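Local coordinates for erythrocyte membrane protein 1 (PDB 2XU0), which probably binds host cell-surface receptors through its Duffy-binding-like adhesion domain, part of a PfEMP1 variant from a rosetting malaria parasite strain, at residues F196-D201 with L313-E318. The protein carries 10 engineered substitutions. Residues are numbered along the deposited sequence; the frame is centred on the assembly and turned at random.
Sequences FADIGD and LRWFEE
A buried salt-bridge network, in which Arg314 spans Asp198 and Asp201, joins helices 186-204 and 311-338 in the core of the Duffy-binding-like domain. The axes of the two short segments run nearly antiparallel (153°) and come no closer than 11.7 Å, a gap crossed mainly by the side chain of Arg314. Arg314, its chain bent at chi3, meets Asp201 tip to tip: NH1 and NH2 both grip the single atom OD2, NH1 at 2.8 Å. Both donors approach from one face of the carboxylate, well above its plane, while OD2 stays close to the guanidinium plane. Asp198 OD1 receives Arg314 NH2 at 2.9 Å on its anti side and Trp315 NE1 at 3.1 Å on its syn side, from opposite faces of the carboxylate. The two N-H...O angles, 156° and 157°, are similarly straight. Gln311 NE2 also donates to this oxygen, whereas Asp198 OD2 pairs with Arg134, which also bridges to Glu318. Arg314 NH1 donates to Val309 O and NE to a water at 2.9 Å; with the aspartate bonds, all three nitrogens of the buried guanidinium have partners. Over one guanidinium face, offset toward its rim, sits the methyl of Ala197, its CB 3.3 Å from Arg314 NE.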
ATOM      1  N   PHE A 196       6.378  -3.260   6.551  1.00 25.83           N
ATOM      2  CA  PHE A 196       7.658  -2.884   7.173  1.00 24.38           C
ATOM      3  C   PHE A 196       7.704  -1.368   7.328  1.00 28.09           C
ATOM      4  O   PHE A 196       8.101  -0.851   8.391  1.00 29.39           O
ATOM      5  CB  PHE A 196       8.803  -3.305   6.250  1.00 25.80           C
ATOM      6  CG  PHE A 196      10.197  -2.965   6.708  1.00 26.83           C
ATOM      7  CD1 PHE A 196      10.726  -3.533   7.863  1.00 30.07           C
ATOM      8  CD2 PHE A 196      11.038  -2.196   5.909  1.00 28.84           C
ATOM      9  CE1 PHE A 196      12.075  -3.326   8.215  1.00 31.46           C
ATOM     10  CE2 PHE A 196      12.374  -1.968   6.266  1.00 30.48           C
ATOM     11  CZ  PHE A 196      12.874  -2.504   7.431  1.00 29.98           C
ATOM     12  N   ALA A 197       7.311  -0.665   6.259  1.00 24.23           N
ATOM     13  CA  ALA A 197       7.260   0.822   6.247  1.00 25.79           C
ATOM     14  C   ALA A 197       6.220   1.390   7.252  1.00 29.91           C
ATOM     15  O   ALA A 197       6.534   2.326   7.982  1.00 28.63           O
ATOM     16  CB  ALA A 197       6.984   1.323   4.841  1.00 26.33           C
ATOM     17  N   ASP A 198       5.030   0.775   7.341  1.00 28.16           N
ATOM     18  CA  ASP A 198       4.017   1.193   8.316  1.00 27.15           C
ATOM     19  C   ASP A 198       4.503   0.946   9.756  1.00 30.66           C
ATOM     20  O   ASP A 198       4.289   1.798  10.618  1.00 30.01           O
ATOM     21  CB  ASP A 198       2.649   0.506   8.054  1.00 28.30           C
ATOM     22  CG  ASP A 198       1.839   1.097   6.905  1.00 31.27           C
ATOM     23  OD1 ASP A 198       2.108   2.254   6.511  1.00 30.00           O
ATOM     24  OD2 ASP A 198       0.925   0.412   6.413  1.00 34.04           O
ATOM     25  N   ILE A 199       5.192  -0.207  10.007  1.00 27.57           N
ATOM     26  CA  ILE A 199       5.759  -0.547  11.325  1.00 25.40           C
ATOM     27  C   ILE A 199       6.782   0.475  11.733  1.00 29.09           C
ATOM     28  O   ILE A 199       6.769   0.947  12.877  1.00 30.81           O
ATOM     29  CB  ILE A 199       6.288  -2.015  11.407  1.00 27.04           C
ATOM     30  CG1 ILE A 199       5.073  -3.008  11.432  1.00 28.26           C
ATOM     31  CG2 ILE A 199       7.152  -2.190  12.670  1.00 25.53           C
ATOM     32  CD1 ILE A 199       5.384  -4.529  10.977  1.00 30.26           C
ATOM     33  N   GLY A 200       7.659   0.825  10.808  1.00 25.87           N
ATOM     34  CA  GLY A 200       8.656   1.875  11.045  1.00 26.65           C
ATOM     35  C   GLY A 200       8.003   3.195  11.410  1.00 31.40           C
ATOM     36  O   GLY A 200       8.463   3.878  12.333  1.00 29.10           O
ATOM     37  N   ASP A 201       6.887   3.545  10.712  1.00 28.68           N
ATOM     38  CA  ASP A 201       6.175   4.783  11.073  1.00 29.63           C
ATOM     39  C   ASP A 201       5.479   4.705  12.421  1.00 32.82           C
ATOM     40  O   ASP A 201       5.436   5.707  13.124  1.00 32.10           O
ATOM     41  CB  ASP A 201       5.262   5.302   9.941  1.00 31.74           C
ATOM     42  CG  ASP A 201       6.061   5.926   8.807  1.00 36.10           C
ATOM     43  OD1 ASP A 201       7.277   6.188   9.005  1.00 34.67           O
ATOM     44  OD2 ASP A 201       5.513   6.051   7.695  1.00 40.32           O
ATOM     45  N   LEU A 313       2.281   9.073   0.512  1.00 23.83           N
ATOM     46  CA  LEU A 313       2.702   8.656  -0.833  1.00 24.51           C
ATOM     47  C   LEU A 313       2.666   7.120  -0.996  1.00 29.26           C
ATOM     48  O   LEU A 313       2.264   6.609  -2.047  1.00 29.29           O
ATOM     49  CB  LEU A 313       4.115   9.218  -1.160  1.00 24.16           C
ATOM     50  CG  LEU A 313       4.192  10.752  -1.211  1.00 27.58           C
ATOM     51  CD1 LEU A 313       5.617  11.223  -1.413  1.00 26.34           C
ATOM     52  CD2 LEU A 313       3.201  11.345  -2.266  1.00 24.28           C
ATOM     53  N   ARG A 314       3.092   6.403   0.035  1.00 25.59           N
ATOM     54  CA  ARG A 314       3.059   4.937   0.064  1.00 26.07           C
ATOM     55  C   ARG A 314       1.613   4.465   0.017  1.00 29.46           C
ATOM     56  O   ARG A 314       1.323   3.559  -0.724  1.00 30.41           O
ATOM     57  CB  ARG A 314       3.660   4.409   1.362  1.00 23.89           C
ATOM     58  CG  ARG A 314       5.137   4.687   1.531  1.00 26.92           C
ATOM     59  CD  ARG A 314       5.712   3.838   2.637  1.00 27.39           C
ATOM     60  NE  ARG A 314       4.863   3.701   3.835  1.00 27.65           N
ATOM     61  CZ  ARG A 314       5.134   4.237   5.018  1.00 30.15           C
ATOM     62  NH1 ARG A 314       6.156   5.065   5.163  1.00 26.81           N
ATOM     63  NH2 ARG A 314       4.346   4.001   6.051  1.00 26.29           N
ATOM     64  N   TRP A 315       0.709   5.094   0.792  1.00 25.35           N
ATOM     65  CA  TRP A 315      -0.694   4.685   0.810  1.00 26.26           C
ATOM     66  C   TRP A 315      -1.419   4.941  -0.486  1.00 28.68           C
ATOM     67  O   TRP A 315      -2.244   4.124  -0.878  1.00 26.67           O
ATOM     68  CB  TRP A 315      -1.458   5.332   1.971  1.00 25.26           C
ATOM     69  CG  TRP A 315      -1.064   4.868   3.352  1.00 26.18           C
ATOM     70  CD1 TRP A 315      -0.251   3.814   3.684  1.00 28.54           C
ATOM     71  CD2 TRP A 315      -1.655   5.327   4.584  1.00 25.78           C
ATOM     72  NE1 TRP A 315      -0.225   3.658   5.062  1.00 28.38           N
ATOM     73  CE2 TRP A 315      -1.104   4.550   5.632  1.00 29.83           C
ATOM     74  CE3 TRP A 315      -2.597   6.326   4.899  1.00 26.51           C
ATOM     75  CZ2 TRP A 315      -1.434   4.779   6.986  1.00 29.27           C
ATOM     76  CZ3 TRP A 315      -2.897   6.571   6.239  1.00 27.70           C
ATOM     77  CH2 TRP A 315      -2.313   5.813   7.264  1.00 28.26           C
ATOM     78  N   PHE A 316      -1.111   6.068  -1.157  1.00 25.78           N
ATOM     79  CA  PHE A 316      -1.729   6.421  -2.417  1.00 24.83           C
ATOM     80  C   PHE A 316      -1.210   5.456  -3.506  1.00 26.39           C
ATOM     81  O   PHE A 316      -1.978   5.055  -4.371  1.00 26.24           O
ATOM     82  CB  PHE A 316      -1.399   7.914  -2.733  1.00 26.57           C
ATOM     83  CG  PHE A 316      -2.190   8.625  -3.810  1.00 26.95           C
ATOM     84  CD1 PHE A 316      -3.277   8.006  -4.433  1.00 28.41           C
ATOM     85  CD2 PHE A 316      -1.832   9.912  -4.225  1.00 26.33           C
ATOM     86  CE1 PHE A 316      -4.012   8.671  -5.431  1.00 28.02           C
ATOM     87  CE2 PHE A 316      -2.543  10.562  -5.244  1.00 28.07           C
ATOM     88  CZ  PHE A 316      -3.642   9.951  -5.824  1.00 26.90           C
ATOM     89  N   GLU A 317       0.080   5.071  -3.454  1.00 21.88           N
ATOM     90  CA  GLU A 317       0.653   4.126  -4.425  1.00 22.21           C
ATOM     91  C   GLU A 317      -0.017   2.742  -4.225  1.00 26.44           C
ATOM     92  O   GLU A 317      -0.374   2.088  -5.196  1.00 25.39           O
ATOM     93  CB  GLU A 317       2.197   4.044  -4.274  1.00 23.52           C
ATOM     94  CG  GLU A 317       2.879   3.096  -5.243  1.00 32.29           C
ATOM     95  CD  GLU A 317       2.886   1.620  -4.881  1.00 43.88           C
ATOM     96  OE1 GLU A 317       2.695   1.282  -3.691  1.00 31.82           O
ATOM     97  OE2 GLU A 317       3.044   0.795  -5.808  1.00 32.78           O
ATOM     98  N   GLU A 318      -0.219   2.321  -2.982  1.00 25.05           N
ATOM     99  CA  GLU A 318      -0.902   1.040  -2.724  1.00 26.18           C
ATOM    100  C   GLU A 318      -2.385   1.143  -3.093  1.00 31.57           C
ATOM    101  O   GLU A 318      -2.973   0.179  -3.601  1.00 31.63           O
ATOM    102  CB  GLU A 318      -0.759   0.671  -1.259  1.00 27.92           C
ATOM    103  CG  GLU A 318      -1.326  -0.691  -0.889  1.00 27.18           C
ATOM    104  CD  GLU A 318      -1.050  -1.054   0.547  1.00 34.14           C
ATOM    105  OE1 GLU A 318      -0.410  -0.239   1.252  1.00 36.35           O
ATOM    106  OE2 GLU A 318      -1.414  -2.181   0.957  1.00 39.23           O
TER
HETATM  107  O   HOH W   1       3.073   1.428   3.595  1.00 31.94           O